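Local coordinates for protein AvrL567-A (Melampsora lini, PDB 2OPC) that is an avirulence protein of the flax rust fungus, probably an effector whose recognition by the host plant triggers disease resistance, at residues G68-L71 with N72-R75; F46-G50 with G51-E55. All coordinates share one frame; numbering follows the deposited sequence.

Overall arrangement
Both contacts are local and lie at the surface, each within one continuous run of chain that meets a strand at one end. Contact 2 leaves strand 44-48 of the three-stranded sheet. Contact 1 leads into strand 75-81, an outermost strand of the four-stranded sheet. They hold different elements, sit on opposite sides of the centre of the chain, and have centres about 30 Å apart. In both, a side chain at one end of a strand donates to the loop backbone: Arg75 at the start of strand 75-81, Trp48 at the end of strand 44-48. A charged guanidinium gathers three carbonyls in contact 1, whereas in contact 2 one carbonyl takes bonds from a buried indole and a glutamine amide.

Contact 1 of 2, residues G68-L71 with N72-R75; sequences GPKL and NRAR
A type I beta turn from Lys70 to Arg73 shapes this surface loop, and the Arg75 guanidinium presents its edge to the turn. The turn bond runs from Arg73 N to Lys70 O at 3.2 Å. Lys70 O also accepts from Arg75 NH1 at 2.8 Å, and the two donors come from opposite faces of its carbonyl plane. Arg75 NH2 reaches Pro69 O at 2.8 Å, with an N-H...O angle of 156°. Arg75 NH1 also donates to Arg73 O at 2.8 Å. All three oxygens lie at the edge of the guanidinium, close to its plane. This fixes the rotation of the flat group. The bend at chi2 (64°) turns the Arg75 chain back toward the loop.

The Asn72 and Lys70 side chains run side by side, with Asn72 OD1 4.0 Å from Lys70 CD. A water donates to both Leu71 O and Arg73 O, and so links the second and last residues of the turn. The loop connects strands 58-63 and 75-81, and Arg75 pairs through its backbone with Ile63 of the former. The motif is a type I turn in a strand-connecting loop, with carbonyls in and just before the turn bound by an arginine at the start of the next strand.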
# COMPACT_ATOMS: atom_id res chain seq x y z
N GLY A 68 -0.69 6.68 -17.87
CA GLY A 68 -1.27 8.00 -17.74
C GLY A 68 -0.23 9.06 -17.47
O GLY A 68 0.98 8.80 -17.59
N PRO A 69 -0.68 10.26 -17.07
CA PRO A 69 0.18 11.42 -16.86
C PRO A 69 1.08 11.28 -15.63
O PRO A 69 0.75 10.55 -14.69
CB PRO A 69 -0.82 12.56 -16.62
CG PRO A 69 -2.16 12.03 -17.07
CD PRO A 69 -2.09 10.58 -16.76
N LYS A 70 2.21 11.99 -15.68
CA LYS A 70 3.16 12.11 -14.58
C LYS A 70 3.49 10.79 -13.92
O LYS A 70 3.20 10.59 -12.74
CB LYS A 70 2.66 13.11 -13.54
CG LYS A 70 2.59 14.53 -14.05
CD LYS A 70 3.97 15.16 -14.29
CE LYS A 70 3.81 16.62 -14.66
NZ LYS A 70 5.12 17.24 -14.97
N LEU A 71 4.10 9.89 -14.69
CA LEU A 71 4.46 8.55 -14.19
C LEU A 71 5.51 8.57 -13.10
O LEU A 71 5.64 7.61 -12.34
CB LEU A 71 4.96 7.64 -15.32
CG LEU A 71 3.91 7.23 -16.32
CD1 LEU A 71 4.52 6.25 -17.31
CD2 LEU A 71 2.67 6.64 -15.65
N ASN A 72 6.24 9.69 -13.02
CA ASN A 72 7.28 9.86 -12.02
C ASN A 72 6.78 10.32 -10.67
O ASN A 72 7.59 10.44 -9.74
CB ASN A 72 8.31 10.89 -12.52
CG ASN A 72 7.68 12.25 -12.82
OD1 ASN A 72 6.68 12.34 -13.55
ND2 ASN A 72 8.30 13.33 -12.31
N ARG A 73 5.48 10.62 -10.55
CA ARG A 73 4.92 11.17 -9.31
C ARG A 73 4.00 10.19 -8.63
O ARG A 73 3.09 9.62 -9.24
CB ARG A 73 4.12 12.44 -9.57
CG ARG A 73 4.90 13.57 -10.24
CD ARG A 73 6.26 13.93 -9.57
NE ARG A 73 6.19 14.08 -8.12
CZ ARG A 73 5.79 15.20 -7.50
NH1 ARG A 73 5.37 16.25 -8.22
NH2 ARG A 73 5.80 15.25 -6.17
N ALA A 74 4.19 10.04 -7.34
CA ALA A 74 3.34 9.19 -6.53
C ALA A 74 1.96 9.81 -6.35
O ALA A 74 1.84 11.05 -6.29
CB ALA A 74 3.97 8.92 -5.17
N ARG A 75 0.95 8.95 -6.28
CA ARG A 75 -0.35 9.34 -5.74
C ARG A 75 -0.46 8.77 -4.32
O ARG A 75 0.46 8.10 -3.84
CB ARG A 75 -1.49 8.84 -6.65
CG ARG A 75 -1.77 9.78 -7.86
CD ARG A 75 -0.62 9.87 -8.85
NE ARG A 75 -1.04 10.45 -10.12
CZ ARG A 75 -0.24 10.55 -11.18
NH1 ARG A 75 1.01 10.13 -11.11
NH2 ARG A 75 -0.71 11.04 -12.32
O HOH W 1 3.79 7.17 -10.34

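Contact 2 of 2, residues F46-G50 with G51-E55; sequences FKWIG and GEQAE
The indole of Trp48 and the side-chain amide of Gln53 converge on one backbone oxygen, Gly51 O. Their side chains cross at about a right angle, and the ring and amide planes stand 76° apart. Trp48 meets the loop with the pyrrole edge of its ring. Its NE1 donates to Gly51 O at 2.8 Å, and the N-H...O angle of 176° makes the bond almost straight. The oxygen lies in the plane of the indole. CG of Trp48 is anti to the backbone N (chi1 -179°), which carries the ring forward along the chain to the loop.

Gln53 approaches from the opposite face of the Gly51 carbonyl plane. Its NE2 donates to Gly51 O at 3.3 Å. Gly51 O thus takes two bonds, the one from Gln53 longer and well off the carbonyl plane. Gln53 also packs against the benzene edge of the indole: its CG is 4.0 Å from Trp48 CZ2, and NE2 is 3.9 Å from that same carbon. The Gln53 chain is bent at its second torsion, which folds the amide back toward Gly51.

The intervening backbone passes close to the ring. Gly50 N lies 3.4 Å above one face of the Trp48 indole, displaced toward the rim. Gly51 adopts backbone angles at which a side chain would press against the carbonyl oxygen of Gly50.

The buried Trp48 ends strand 44-48, an outermost strand of the three-stranded antiparallel sheet, and touches Val32 on the adjacent strand 32-36. Both Trp48 and Gln53 also touch Ser82, in the loop after strand 75-81. The contact thus sits where the chain leaves one sheet and sets out toward strand 58-63 of the other.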
# COMPACT_ATOMS: atom_id res chain seq x y z
N PHE A 46 -4.13 -2.54 6.18
CA PHE A 46 -2.88 -2.21 6.88
C PHE A 46 -3.02 -2.49 8.35
O PHE A 46 -4.08 -2.36 8.94
CB PHE A 46 -2.60 -0.73 6.68
CG PHE A 46 -2.46 -0.36 5.25
CD1 PHE A 46 -1.22 -0.50 4.59
CD2 PHE A 46 -3.54 0.18 4.56
CE1 PHE A 46 -1.09 -0.14 3.25
CE2 PHE A 46 -3.43 0.52 3.19
CZ PHE A 46 -2.19 0.39 2.54
N LYS A 47 -1.91 -2.90 8.96
CA LYS A 47 -1.84 -3.05 10.41
C LYS A 47 -0.46 -2.66 10.94
O LYS A 47 0.56 -3.12 10.44
CB LYS A 47 -2.16 -4.49 10.81
CG LYS A 47 -2.59 -4.65 12.26
CD LYS A 47 -3.41 -5.92 12.45
CE LYS A 47 -3.32 -6.42 13.89
NZ LYS A 47 -4.13 -7.65 14.10
N TRP A 48 -0.45 -1.79 11.95
CA TRP A 48 0.79 -1.29 12.52
C TRP A 48 1.49 -2.37 13.34
O TRP A 48 0.87 -2.95 14.24
CB TRP A 48 0.47 -0.12 13.44
CG TRP A 48 1.68 0.49 14.07
CD1 TRP A 48 2.18 0.21 15.33
CD2 TRP A 48 2.55 1.49 13.51
NE1 TRP A 48 3.29 0.98 15.56
CE2 TRP A 48 3.54 1.76 14.46
CE3 TRP A 48 2.57 2.20 12.29
CZ2 TRP A 48 4.54 2.69 14.25
CZ3 TRP A 48 3.55 3.13 12.07
CH2 TRP A 48 4.55 3.37 13.04
N ILE A 49 2.77 -2.58 13.03
CA ILE A 49 3.63 -3.59 13.73
C ILE A 49 4.99 -2.97 14.05
O ILE A 49 5.99 -3.70 14.20
CB ILE A 49 3.87 -4.86 12.94
CG1 ILE A 49 4.39 -4.53 11.55
CG2 ILE A 49 2.60 -5.68 12.94
CD1 ILE A 49 5.20 -5.61 10.91
N GLY A 50 4.99 -1.64 14.16
CA GLY A 50 6.23 -0.83 14.33
C GLY A 50 6.55 -0.41 15.74
O GLY A 50 7.30 0.55 15.95
N GLY A 51 5.98 -1.12 16.71
CA GLY A 51 6.27 -0.87 18.11
C GLY A 51 5.35 0.17 18.71
O GLY A 51 4.72 0.95 17.99
N GLU A 52 5.27 0.19 20.04
CA GLU A 52 4.38 1.11 20.74
C GLU A 52 4.91 2.54 20.68
O GLU A 52 6.11 2.78 20.76
CB GLU A 52 4.21 0.68 22.20
CG GLU A 52 2.97 1.24 22.87
N GLN A 53 3.99 3.49 20.53
CA GLN A 53 4.36 4.88 20.30
C GLN A 53 3.85 5.78 21.41
O GLN A 53 2.67 5.72 21.78
CB GLN A 53 3.83 5.36 18.95
CG GLN A 53 4.41 4.63 17.75
CD GLN A 53 5.93 4.73 17.70
OE1 GLN A 53 6.50 5.80 17.86
NE2 GLN A 53 6.58 3.59 17.47
N ALA A 54 4.73 6.62 21.95
CA ALA A 54 4.35 7.57 23.00
C ALA A 54 3.32 8.57 22.47
O ALA A 54 2.48 9.07 23.22
CB ALA A 54 5.58 8.28 23.56
N GLU A 55 3.39 8.85 21.17
CA GLU A 55 2.40 9.69 20.50
C GLU A 55 2.06 9.08 19.15
O GLU A 55 2.93 8.50 18.51
CB GLU A 55 2.92 11.11 20.32